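Toll-like receptor 13 (Mus musculus, PDB 4Z0C) recognises and binds bacterial 23S rRNA as a Toll-like receptor, the full-length protein signalling through MYD88 and TRAF6 to activate NF-kappa-B and the inflammatory response. Local coordinates at residues Lys5-Glu10 with His15-Arg20; Trp671-Ser676 with Phe704-Cys709; Arg688-Gln693 with Ser699-Phe704. All coordinates share one frame; numbering follows the deposited sequence.

Interaction 1: Lys5-Glu10 with His15-Arg20; sequences KCTQYE and HVLCIR. With NAG (2-acetamido-2-deoxy-beta-D-glucopyranose), chain E; nucleotides of chain C.
Tyr9 swings its ring away from its own backbone N (chi1 171°) while His15 keeps CG beside its N (chi1 -67°), and these two torsions turn both rings to the base of nucleotide A6 in RNA chain C. Where the side chains leave the hairpin they touch, Tyr9 CB to His15 CB, 3.7 Å. The adenine lies over one face of the Tyr9 ring, its C5 3.4 Å above the plane, and at the edge of the imidazole His15 ND1 donates to A6 N1 (3.0 Å, 156°). Leu17 CD2 packs on A6 N3 at 3.4 Å. Strands 7-9 and 15-17 form the antiparallel hairpin of the N-terminal cap, and strand 15-17 pairs in parallel with strand 39-41 of the first repeat. Thr7 N to Leu17 O (2.8 Å) and Leu17 N to Thr7 O (2.7 Å) tie one pair, and Tyr9 N to His15 O (2.9 Å) follows. The Cys6–Cys18 disulfide closes the hairpin behind them, with Val16 CG1 against Cys6 CB. A stack on His39 backs His15. Adenine N1 accepts a hydrogen bond, whereas guanine N1 carries a hydrogen and is a donor, so the His15 bond is consistent with reading adenine at this position.

Interaction 2: Trp671-Ser676 with Phe704-Cys709; sequences WFKNWS and FDDAMC
Lys673 lies against Phe704, and Asn674 next to it meets Asp706: helix 670-678 of the LRRCT cap, which closes the C-terminal end of the leucine-rich repeats, here receives the last residues of the chain. Trp671 and Phe672, earlier on the helix, pack on Gln644 and Ile642 of the repeat region. Lys673 runs extended as far as CE, where it touches Phe704 CB at 3.7 Å and Phe704 O at 3.4 Å. A bend at the last torsion (chi4 -76°) then turns NZ toward the carboxylate of Asp706, a long salt bridge of 3.9 Å to OD2. NZ also makes a weak bond to Asn674 OD1. Beyond Asp706, Cys709 is held to Cys667 by a disulfide. Asn674 makes the hydrogen bond across the contact, and one carboxylate oxygen thus faces both an amide and an ammonium group. Asn674 ND2 donates to Asp706 OD2 (3.3 Å, 158°), the bond staying close to the amide plane and meeting OD2 on its syn side, but tilted 26° out of the carboxylate plane.

Interaction 3: Arg688-Gln693 with Ser699-Phe704; sequences RSYPCQ and SLLIDF
Ser699 O receives the N-H of Cys692 (3.0 Å, 166°), with the donor standing well above the carbonyl plane instead of on a lone pair. Leu700 comes next, bridged to Pro691 with their CA atoms 4.4 Å apart. Its CG stays beside its backbone N (chi1 -57°), and the two methyls spread along the neighbouring chain, CD1 to Arg688 O at 3.8 Å and CD2 to Ser689 O at 3.6 Å. Both loops joined by this single backbone bridge belong to the LRRCT cap, in which Cys692 is joined to Cys665 by a disulfide. Leu701 N then donates to Tyr690 O (2.9 Å, 165°), while its CB lies 4.2 Å from Tyr690 CB and its CD2 reaches the edge of the tyrosine ring; the far end of that ring is fixed by Tyr690 OH bonding to Pro685 O. Ile702 carries its CD1 methyl over one face of the Arg688 guanidinium, offset toward the rim and nearest NH1. Met677 of helix 670-678 touches both of these side chains. Asp703 turns its N-H back to Leu700 O at 3.0 Å, within its own segment.

In the fold
Interaction 1 is the buried contact of the three and lies nearest the centre of the chain, at the N-terminal cap, where regular strand pairing, a disulfide and bound RNA come together. Interactions 2 and 3 are partly buried and belong to the C-terminal LRRCT cap; they share Phe704, and Lys673 CD packs on Leu701 O, so the loop of interaction 3 rests on the helix of interaction 2. Chemistry follows place: backbone bonds and apolar cover in 688-693 with 699-704, a loose polar link at the exposed tail in 671-676 with 704-709. The two caps of the receptor's predicted extracellular leucine-rich-repeat domain meet: Tyr1 bonds the backbone of Ser676, Phe3 that of Arg688, and Thr7 packs on Phe686.

Interaction 1: Lys5-Glu10 with His15-Arg20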
loop_
_atom_site.group_PDB
_atom_site.type_symbol
_atom_site.label_atom_id
_atom_site.label_comp_id
_atom_site.label_asym_id
_atom_site.label_seq_id
_atom_site.Cartn_x
_atom_site.Cartn_y
_atom_site.Cartn_z
ATOM N N LYS A 5 -22.882 -29.171 -0.275
ATOM C CA LYS A 5 -22.984 -27.770 0.126
ATOM C C LYS A 5 -22.061 -27.386 1.283
ATOM O O LYS A 5 -21.751 -26.216 1.463
ATOM C CB LYS A 5 -24.427 -27.445 0.505
ATOM C CG LYS A 5 -25.071 -26.399 -0.373
ATOM C CD LYS A 5 -25.594 -26.983 -1.661
ATOM C CE LYS A 5 -26.431 -25.956 -2.399
ATOM N NZ LYS A 5 -26.826 -26.431 -3.754
ATOM N N CYS A 6 -21.591 -28.379 2.029
ATOM C CA CYS A 6 -20.859 -28.172 3.275
ATOM C C CYS A 6 -19.449 -28.727 3.190
ATOM O O CYS A 6 -19.174 -29.624 2.388
ATOM C CB CYS A 6 -21.569 -28.922 4.424
ATOM S SG CYS A 6 -23.269 -28.431 4.804
ATOM N N THR A 7 -18.565 -28.268 4.066
ATOM C CA THR A 7 -17.241 -28.881 4.149
ATOM C C THR A 7 -16.851 -29.124 5.585
ATOM O O THR A 7 -17.342 -28.462 6.493
ATOM C CB THR A 7 -16.122 -28.018 3.461
ATOM O OG1 THR A 7 -14.854 -28.667 3.618
ATOM C CG2 THR A 7 -16.034 -26.611 4.071
ATOM N N GLN A 8 -15.975 -30.095 5.797
ATOM C CA GLN A 8 -15.366 -30.244 7.109
ATOM C C GLN A 8 -14.263 -29.205 7.311
ATOM O O GLN A 8 -13.679 -28.696 6.355
ATOM C CB GLN A 8 -14.831 -31.666 7.323
ATOM C CG GLN A 8 -15.945 -32.686 7.649
ATOM C CD GLN A 8 -15.445 -34.118 7.778
ATOM O OE1 GLN A 8 -16.188 -34.993 8.189
ATOM N NE2 GLN A 8 -14.183 -34.358 7.416
ATOM N N TYR A 9 -14.033 -28.870 8.568
ATOM C CA TYR A 9 -12.928 -28.019 8.975
ATOM C C TYR A 9 -11.630 -28.818 8.906
ATOM O O TYR A 9 -11.552 -29.937 9.369
ATOM C CB TYR A 9 -13.191 -27.502 10.396
ATOM C CG TYR A 9 -12.048 -26.780 11.067
ATOM C CD1 TYR A 9 -11.372 -25.725 10.435
ATOM C CD2 TYR A 9 -11.669 -27.123 12.362
ATOM C CE1 TYR A 9 -10.324 -25.069 11.076
ATOM C CE2 TYR A 9 -10.640 -26.460 13.012
ATOM C CZ TYR A 9 -9.976 -25.437 12.375
ATOM O OH TYR A 9 -8.953 -24.808 13.059
ATOM N N GLU A 10 -10.602 -28.208 8.355
ATOM C CA GLU A 10 -9.360 -28.894 8.051
ATOM C C GLU A 10 -8.682 -29.524 9.281
ATOM O O GLU A 10 -8.004 -30.542 9.162
ATOM C CB GLU A 10 -8.429 -27.901 7.312
ATOM C CG GLU A 10 -9.163 -26.569 6.991
ATOM C CD GLU A 10 -8.586 -25.806 5.804
ATOM O OE1 GLU A 10 -7.349 -25.623 5.731
ATOM O OE2 GLU A 10 -9.381 -25.357 4.946
ATOM N N HIS A 15 -16.205 -30.633 12.855
ATOM C CA HIS A 15 -16.740 -29.299 12.581
ATOM C C HIS A 15 -17.137 -29.178 11.117
ATOM O O HIS A 15 -16.330 -29.455 10.228
ATOM C CB HIS A 15 -15.718 -28.214 12.958
ATOM C CG HIS A 15 -15.457 -28.116 14.430
ATOM N ND1 HIS A 15 -15.193 -26.922 15.064
ATOM C CD2 HIS A 15 -15.428 -29.063 15.396
ATOM C CE1 HIS A 15 -15.003 -27.140 16.352
ATOM N NE2 HIS A 15 -15.152 -28.429 16.582
ATOM N N VAL A 16 -18.370 -28.751 10.856
ATOM C CA VAL A 16 -18.837 -28.654 9.473
ATOM C C VAL A 16 -19.301 -27.240 9.133
ATOM O O VAL A 16 -20.057 -26.638 9.883
ATOM C CB VAL A 16 -19.981 -29.674 9.193
ATOM C CG1 VAL A 16 -20.554 -29.491 7.795
ATOM C CG2 VAL A 16 -19.469 -31.083 9.356
ATOM N N LEU A 17 -18.855 -26.732 7.986
ATOM C CA LEU A 17 -19.145 -25.367 7.563
ATOM C C LEU A 17 -19.962 -25.353 6.278
ATOM O O LEU A 17 -19.597 -25.995 5.318
ATOM C CB LEU A 17 -17.831 -24.626 7.312
ATOM C CG LEU A 17 -16.767 -24.696 8.402
ATOM C CD1 LEU A 17 -15.385 -24.503 7.782
ATOM C CD2 LEU A 17 -17.026 -23.647 9.474
ATOM N N CYS A 18 -21.044 -24.592 6.250
ATOM C CA CYS A 18 -21.873 -24.458 5.053
ATOM C C CYS A 18 -22.228 -22.979 4.945
ATOM O O CYS A 18 -23.404 -22.596 5.010
ATOM C CB CYS A 18 -23.178 -25.264 5.160
ATOM S SG CYS A 18 -23.034 -26.797 6.031
ATOM N N ILE A 19 -21.202 -22.154 4.786
ATOM C CA ILE A 19 -21.336 -20.708 4.894
ATOM C C ILE A 19 -21.418 -20.023 3.526
ATOM O O ILE A 19 -20.587 -20.253 2.652
ATOM C CB ILE A 19 -20.195 -20.146 5.778
ATOM C CG1 ILE A 19 -20.432 -20.616 7.219
ATOM C CG2 ILE A 19 -20.152 -18.627 5.741
ATOM C CD1 ILE A 19 -19.186 -20.999 7.946
ATOM N N ARG A 20 -22.440 -19.188 3.355
ATOM C CA ARG A 20 -22.604 -18.391 2.136
ATOM C C ARG A 20 -22.741 -19.304 0.917
ATOM O O ARG A 20 -22.033 -19.148 -0.084
ATOM C CB ARG A 20 -21.440 -17.393 1.970
ATOM C CG ARG A 20 -21.775 -16.130 1.204
ATOM C CD ARG A 20 -20.507 -15.338 0.860
ATOM N NE ARG A 20 -19.524 -16.186 0.189
ATOM C CZ ARG A 20 -18.379 -16.598 0.732
ATOM N NH1 ARG A 20 -18.023 -16.220 1.963
ATOM N NH2 ARG A 20 -17.582 -17.394 0.034
HETATM C C1 NAG E . -18.917 -21.297 12.160
HETATM C C2 NAG E . -17.997 -20.058 12.316
HETATM C C3 NAG E . -16.666 -20.444 12.938
HETATM C C4 NAG E . -16.911 -21.158 14.255
HETATM C C5 NAG E . -17.705 -22.395 13.891
HETATM C C6 NAG E . -17.895 -23.326 15.088
HETATM C C7 NAG E . -18.379 -18.421 10.548
HETATM C C8 NAG E . -17.846 -17.789 9.281
HETATM N N2 NAG E . -17.657 -19.408 11.070
HETATM O O3 NAG E . -15.851 -19.314 13.094
HETATM O O4 NAG E . -15.699 -21.508 14.885
HETATM O O5 NAG E . -18.963 -21.973 13.397
HETATM O O6 NAG E . -18.948 -24.232 14.822
HETATM O O7 NAG E . -19.440 -18.064 11.047
ATOM P P A C 6 -7.654 -21.415 8.909
ATOM O OP1 A C 6 -7.520 -20.707 10.209
ATOM O OP2 A C 6 -6.591 -22.383 8.574
ATOM O "O5'" A C 6 -9.091 -22.091 8.866
ATOM C "C5'" A C 6 -9.569 -22.779 7.705
ATOM C "C4'" A C 6 -11.064 -22.620 7.543
ATOM O "O4'" A C 6 -11.739 -23.149 8.724
ATOM C "C3'" A C 6 -11.547 -21.185 7.404
ATOM O "O3'" A C 6 -12.746 -21.192 6.637
ATOM C "C2'" A C 6 -11.872 -20.800 8.850
ATOM O "O2'" A C 6 -12.786 -19.737 8.983
ATOM C "C1'" A C 6 -12.453 -22.106 9.388
ATOM N N9 A C 6 -12.252 -22.328 10.822
ATOM C C8 A C 6 -11.192 -21.937 11.612
ATOM N N7 A C 6 -11.282 -22.362 12.863
ATOM C C5 A C 6 -12.458 -23.103 12.893
ATOM C C6 A C 6 -13.105 -23.827 13.916
ATOM N N6 A C 6 -12.640 -23.927 15.159
ATOM N N1 A C 6 -14.263 -24.459 13.615
ATOM C C2 A C 6 -14.724 -24.368 12.358
ATOM N N3 A C 6 -14.214 -23.718 11.312
ATOM C C4 A C 6 -13.063 -23.100 11.644
ATOM P P A C 9 -15.229 -15.687 -4.664
ATOM O OP1 A C 9 -15.293 -17.164 -4.698
ATOM O OP2 A C 9 -15.529 -14.899 -5.888
ATOM O "O5'" A C 9 -16.219 -15.238 -3.505
ATOM C "C5'" A C 9 -16.402 -13.870 -3.185
ATOM C "C4'" A C 9 -17.154 -13.722 -1.893
ATOM O "O4'" A C 9 -16.263 -13.995 -0.778
ATOM C "C3'" A C 9 -17.773 -12.359 -1.631
ATOM O "O3'" A C 9 -19.094 -12.525 -1.113
ATOM C "C2'" A C 9 -16.843 -11.732 -0.579
ATOM O "O2'" A C 9 -17.497 -10.839 0.293
ATOM C "C1'" A C 9 -16.333 -12.954 0.173
ATOM N N9 A C 9 -14.987 -12.840 0.744
ATOM C C8 A C 9 -13.845 -12.421 0.102
ATOM N N7 A C 9 -12.760 -12.485 0.836
ATOM C C5 A C 9 -13.210 -13.007 2.043
ATOM C C6 A C 9 -12.537 -13.320 3.243
ATOM N N6 A C 9 -11.215 -13.118 3.374
ATOM N N1 A C 9 -13.265 -13.830 4.293
ATOM C C2 A C 9 -14.578 -14.008 4.106
ATOM N N3 A C 9 -15.320 -13.743 3.021
ATOM C C4 A C 9 -14.577 -13.239 2.008
#

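Interaction 2: Trp671-Ser676 with Phe704-Cys709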
loop_
_atom_site.group_PDB
_atom_site.type_symbol
_atom_site.label_atom_id
_atom_site.label_comp_id
_atom_site.label_asym_id
_atom_site.label_seq_id
_atom_site.Cartn_x
_atom_site.Cartn_y
_atom_site.Cartn_z
ATOM N N TRP A 671 -9.961 -42.001 -12.298
ATOM C CA TRP A 671 -9.404 -42.456 -11.024
ATOM C C TRP A 671 -9.752 -41.504 -9.861
ATOM O O TRP A 671 -10.160 -41.951 -8.778
ATOM C CB TRP A 671 -7.880 -42.651 -11.085
ATOM C CG TRP A 671 -7.367 -42.991 -9.699
ATOM C CD1 TRP A 671 -7.350 -44.228 -9.107
ATOM C CD2 TRP A 671 -6.862 -42.071 -8.713
ATOM N NE1 TRP A 671 -6.849 -44.138 -7.826
ATOM C CE2 TRP A 671 -6.542 -42.826 -7.561
ATOM C CE3 TRP A 671 -6.636 -40.690 -8.699
ATOM C CZ2 TRP A 671 -6.007 -42.239 -6.406
ATOM C CZ3 TRP A 671 -6.103 -40.110 -7.547
ATOM C CH2 TRP A 671 -5.791 -40.884 -6.423
ATOM N N PHE A 672 -9.607 -40.199 -10.095
ATOM C CA PHE A 672 -9.846 -39.207 -9.050
ATOM C C PHE A 672 -11.295 -39.232 -8.550
ATOM O O PHE A 672 -11.530 -39.280 -7.353
ATOM C CB PHE A 672 -9.460 -37.786 -9.510
ATOM C CG PHE A 672 -9.770 -36.711 -8.484
ATOM C CD1 PHE A 672 -8.974 -36.567 -7.352
ATOM C CD2 PHE A 672 -10.880 -35.881 -8.632
ATOM C CE1 PHE A 672 -9.252 -35.587 -6.412
ATOM C CE2 PHE A 672 -11.173 -34.911 -7.694
ATOM C CZ PHE A 672 -10.358 -34.765 -6.581
ATOM N N LYS A 673 -12.249 -39.229 -9.478
ATOM C CA LYS A 673 -13.671 -39.231 -9.157
ATOM C C LYS A 673 -14.075 -40.397 -8.251
ATOM O O LYS A 673 -14.810 -40.209 -7.278
ATOM C CB LYS A 673 -14.493 -39.244 -10.446
ATOM C CG LYS A 673 -15.923 -39.728 -10.286
ATOM C CD LYS A 673 -16.490 -40.123 -11.646
ATOM C CE LYS A 673 -17.853 -40.800 -11.537
ATOM N NZ LYS A 673 -17.748 -42.219 -11.073
ATOM N N ASN A 674 -13.599 -41.596 -8.573
ATOM C CA ASN A 674 -13.894 -42.770 -7.748
ATOM C C ASN A 674 -13.189 -42.767 -6.395
ATOM O O ASN A 674 -13.796 -43.094 -5.373
ATOM C CB ASN A 674 -13.578 -44.057 -8.516
ATOM C CG ASN A 674 -14.588 -44.333 -9.603
ATOM O OD1 ASN A 674 -15.781 -44.093 -9.425
ATOM N ND2 ASN A 674 -14.110 -44.766 -10.761
ATOM N N TRP A 675 -11.913 -42.380 -6.397
ATOM C CA TRP A 675 -11.105 -42.367 -5.184
ATOM C C TRP A 675 -11.580 -41.266 -4.230
ATOM O O TRP A 675 -11.643 -41.473 -3.014
ATOM C CB TRP A 675 -9.619 -42.180 -5.510
ATOM C CG TRP A 675 -8.778 -41.917 -4.288
ATOM C CD1 TRP A 675 -8.231 -42.851 -3.456
ATOM C CD2 TRP A 675 -8.411 -40.636 -3.747
ATOM N NE1 TRP A 675 -7.542 -42.231 -2.435
ATOM C CE2 TRP A 675 -7.630 -40.874 -2.596
ATOM C CE3 TRP A 675 -8.660 -39.315 -4.129
ATOM C CZ2 TRP A 675 -7.105 -39.841 -1.818
ATOM C CZ3 TRP A 675 -8.130 -38.282 -3.352
ATOM C CH2 TRP A 675 -7.361 -38.553 -2.215
ATOM N N SER A 676 -11.918 -40.103 -4.784
ATOM C CA SER A 676 -12.309 -38.954 -3.959
ATOM C C SER A 676 -13.618 -39.212 -3.232
ATOM O O SER A 676 -13.796 -38.749 -2.113
ATOM C CB SER A 676 -12.441 -37.686 -4.785
ATOM O OG SER A 676 -13.561 -37.776 -5.638
ATOM N N PHE A 704 -20.534 -39.089 -13.397
ATOM C CA PHE A 704 -19.857 -39.205 -14.679
ATOM C C PHE A 704 -19.952 -40.642 -15.147
ATOM O O PHE A 704 -19.570 -41.574 -14.424
ATOM C CB PHE A 704 -18.401 -38.743 -14.582
ATOM C CG PHE A 704 -17.579 -39.101 -15.778
ATOM C CD1 PHE A 704 -17.692 -38.372 -16.949
ATOM C CD2 PHE A 704 -16.696 -40.169 -15.737
ATOM C CE1 PHE A 704 -16.944 -38.704 -18.056
ATOM C CE2 PHE A 704 -15.941 -40.508 -16.843
ATOM C CZ PHE A 704 -16.064 -39.774 -18.004
ATOM N N ASP A 705 -20.504 -40.812 -16.346
ATOM C CA ASP A 705 -20.683 -42.139 -16.925
ATOM C C ASP A 705 -19.368 -42.914 -17.003
ATOM O O ASP A 705 -18.563 -42.734 -17.925
ATOM C CB ASP A 705 -21.340 -42.043 -18.299
ATOM C CG ASP A 705 -22.022 -43.335 -18.705
ATOM O OD1 ASP A 705 -22.174 -44.227 -17.841
ATOM O OD2 ASP A 705 -22.399 -43.456 -19.890
ATOM N N ASP A 706 -19.178 -43.777 -16.012
ATOM C CA ASP A 706 -17.955 -44.545 -15.819
ATOM C C ASP A 706 -17.724 -45.498 -17.007
ATOM O O ASP A 706 -16.593 -45.871 -17.334
ATOM C CB ASP A 706 -18.079 -45.310 -14.497
ATOM C CG ASP A 706 -16.744 -45.694 -13.902
ATOM O OD1 ASP A 706 -15.823 -46.061 -14.662
ATOM O OD2 ASP A 706 -16.623 -45.626 -12.658
ATOM N N ALA A 707 -18.825 -45.862 -17.655
ATOM C CA ALA A 707 -18.854 -46.867 -18.716
ATOM C C ALA A 707 -18.051 -46.521 -19.980
ATOM O O ALA A 707 -17.643 -47.410 -20.725
ATOM C CB ALA A 707 -20.300 -47.207 -19.069
ATOM N N MET A 708 -17.826 -45.234 -20.220
ATOM C CA MET A 708 -17.272 -44.774 -21.499
ATOM C C MET A 708 -15.771 -45.006 -21.714
ATOM O O MET A 708 -15.251 -44.733 -22.792
ATOM C CB MET A 708 -17.591 -43.284 -21.689
ATOM C CG MET A 708 -19.078 -42.942 -21.612
ATOM S SD MET A 708 -20.071 -43.786 -22.867
ATOM C CE MET A 708 -20.795 -45.144 -21.937
ATOM N N CYS A 709 -15.083 -45.507 -20.697
ATOM C CA CYS A 709 -13.630 -45.620 -20.741
ATOM C C CYS A 709 -13.184 -47.035 -21.092
ATOM O O CYS A 709 -12.580 -47.725 -20.269
ATOM C CB CYS A 709 -13.036 -45.210 -19.391
ATOM S SG CYS A 709 -13.737 -43.674 -18.701
#

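Interaction 3: Arg688-Gln693 with Ser699-Phe704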
loop_
_atom_site.group_PDB
_atom_site.type_symbol
_atom_site.label_atom_id
_atom_site.label_comp_id
_atom_site.label_asym_id
_atom_site.label_seq_id
_atom_site.Cartn_x
_atom_site.Cartn_y
_atom_site.Cartn_z
ATOM N N ARG A 688 -18.950 -33.113 -4.103
ATOM C CA ARG A 688 -20.221 -33.499 -4.721
ATOM C C ARG A 688 -20.938 -32.380 -5.468
ATOM O O ARG A 688 -22.036 -32.594 -5.990
ATOM C CB ARG A 688 -21.177 -34.089 -3.678
ATOM C CG ARG A 688 -20.640 -35.308 -2.966
ATOM C CD ARG A 688 -21.709 -35.982 -2.135
ATOM N NE ARG A 688 -21.597 -37.431 -2.275
ATOM C CZ ARG A 688 -22.407 -38.176 -3.026
ATOM N NH1 ARG A 688 -23.415 -37.615 -3.688
ATOM N NH2 ARG A 688 -22.214 -39.483 -3.110
ATOM N N SER A 689 -20.328 -31.196 -5.505
ATOM C CA SER A 689 -20.876 -30.052 -6.232
ATOM C C SER A 689 -20.070 -29.674 -7.480
ATOM O O SER A 689 -20.544 -28.884 -8.306
ATOM C CB SER A 689 -20.961 -28.842 -5.308
ATOM O OG SER A 689 -19.670 -28.361 -4.981
ATOM N N TYR A 690 -18.863 -30.229 -7.609
ATOM C CA TYR A 690 -17.962 -29.870 -8.708
ATOM C C TYR A 690 -18.670 -30.096 -10.036
ATOM O O TYR A 690 -19.086 -31.213 -10.336
ATOM C CB TYR A 690 -16.670 -30.695 -8.692
ATOM C CG TYR A 690 -15.757 -30.516 -7.497
ATOM C CD1 TYR A 690 -16.022 -29.563 -6.509
ATOM C CD2 TYR A 690 -14.619 -31.315 -7.355
ATOM C CE1 TYR A 690 -15.182 -29.420 -5.414
ATOM C CE2 TYR A 690 -13.770 -31.177 -6.259
ATOM C CZ TYR A 690 -14.060 -30.229 -5.287
ATOM O OH TYR A 690 -13.225 -30.091 -4.194
ATOM N N PRO A 691 -18.807 -29.032 -10.833
ATOM C CA PRO A 691 -19.578 -29.076 -12.076
ATOM C C PRO A 691 -18.746 -29.539 -13.262
ATOM O O PRO A 691 -17.521 -29.417 -13.258
ATOM C CB PRO A 691 -19.957 -27.612 -12.277
ATOM C CG PRO A 691 -18.750 -26.884 -11.770
ATOM C CD PRO A 691 -18.238 -27.696 -10.592
ATOM N N CYS A 692 -19.424 -30.052 -14.282
ATOM C CA CYS A 692 -18.752 -30.428 -15.514
ATOM C C CYS A 692 -18.447 -29.171 -16.296
ATOM O O CYS A 692 -19.241 -28.232 -16.295
ATOM C CB CYS A 692 -19.618 -31.378 -16.337
ATOM S SG CYS A 692 -19.691 -33.046 -15.642
ATOM N N GLN A 693 -17.300 -29.164 -16.971
ATOM C CA GLN A 693 -16.796 -27.966 -17.640
ATOM C C GLN A 693 -17.615 -27.622 -18.878
ATOM O O GLN A 693 -17.506 -26.520 -19.415
ATOM C CB GLN A 693 -15.320 -28.131 -17.996
ATOM C CG GLN A 693 -14.410 -27.093 -17.363
ATOM C CD GLN A 693 -14.654 -26.911 -15.871
ATOM O OE1 GLN A 693 -14.782 -27.881 -15.120
ATOM N NE2 GLN A 693 -14.714 -25.660 -15.436
ATOM N N SER A 699 -24.782 -30.609 -14.892
ATOM C CA SER A 699 -24.146 -31.907 -14.769
ATOM C C SER A 699 -22.945 -31.833 -13.827
ATOM O O SER A 699 -22.246 -30.822 -13.770
ATOM C CB SER A 699 -23.748 -32.411 -16.161
ATOM O OG SER A 699 -22.575 -33.190 -16.106
ATOM N N LEU A 700 -22.705 -32.921 -13.101
ATOM C CA LEU A 700 -21.706 -32.959 -12.038
ATOM C C LEU A 700 -20.614 -33.977 -12.301
ATOM O O LEU A 700 -20.879 -35.053 -12.849
ATOM C CB LEU A 700 -22.369 -33.322 -10.710
ATOM C CG LEU A 700 -23.519 -32.460 -10.198
ATOM C CD1 LEU A 700 -24.195 -33.152 -9.020
ATOM C CD2 LEU A 700 -22.992 -31.107 -9.806
ATOM N N LEU A 701 -19.393 -33.655 -11.872
ATOM C CA LEU A 701 -18.274 -34.602 -11.941
ATOM C C LEU A 701 -18.651 -35.913 -11.275
ATOM O O LEU A 701 -18.227 -36.996 -11.676
ATOM C CB LEU A 701 -17.054 -34.036 -11.212
ATOM C CG LEU A 701 -15.846 -34.973 -11.144
ATOM C CD1 LEU A 701 -15.283 -35.191 -12.543
ATOM C CD2 LEU A 701 -14.782 -34.440 -10.187
ATOM N N ILE A 702 -19.489 -35.779 -10.259
ATOM C CA ILE A 702 -19.849 -36.854 -9.364
ATOM C C ILE A 702 -20.704 -37.905 -10.089
ATOM O O ILE A 702 -20.739 -39.080 -9.700
ATOM C CB ILE A 702 -20.533 -36.257 -8.100
ATOM C CG1 ILE A 702 -20.257 -37.085 -6.866
ATOM C CG2 ILE A 702 -22.031 -35.941 -8.317
ATOM C CD1 ILE A 702 -21.385 -36.996 -5.886
ATOM N N ASP A 703 -21.393 -37.459 -11.143
ATOM C CA ASP A 703 -22.283 -38.308 -11.927
ATOM C C ASP A 703 -21.720 -38.504 -13.314
ATOM O O ASP A 703 -22.376 -38.175 -14.302
ATOM C CB ASP A 703 -23.644 -37.643 -12.062
ATOM C CG ASP A 703 -24.281 -37.358 -10.719
ATOM O OD1 ASP A 703 -24.159 -38.219 -9.816
ATOM O OD2 ASP A 703 -24.886 -36.268 -10.555
ATOM N N PHE A 704 -20.534 -39.089 -13.397
ATOM C CA PHE A 704 -19.857 -39.205 -14.679
ATOM C C PHE A 704 -19.952 -40.642 -15.147
ATOM O O PHE A 704 -19.570 -41.574 -14.424
ATOM C CB PHE A 704 -18.401 -38.743 -14.582
ATOM C CG PHE A 704 -17.579 -39.101 -15.778
ATOM C CD1 PHE A 704 -17.692 -38.372 -16.949
ATOM C CD2 PHE A 704 -16.696 -40.169 -15.737
ATOM C CE1 PHE A 704 -16.944 -38.704 -18.056
ATOM C CE2 PHE A 704 -15.941 -40.508 -16.843
ATOM C CZ PHE A 704 -16.064 -39.774 -18.004
#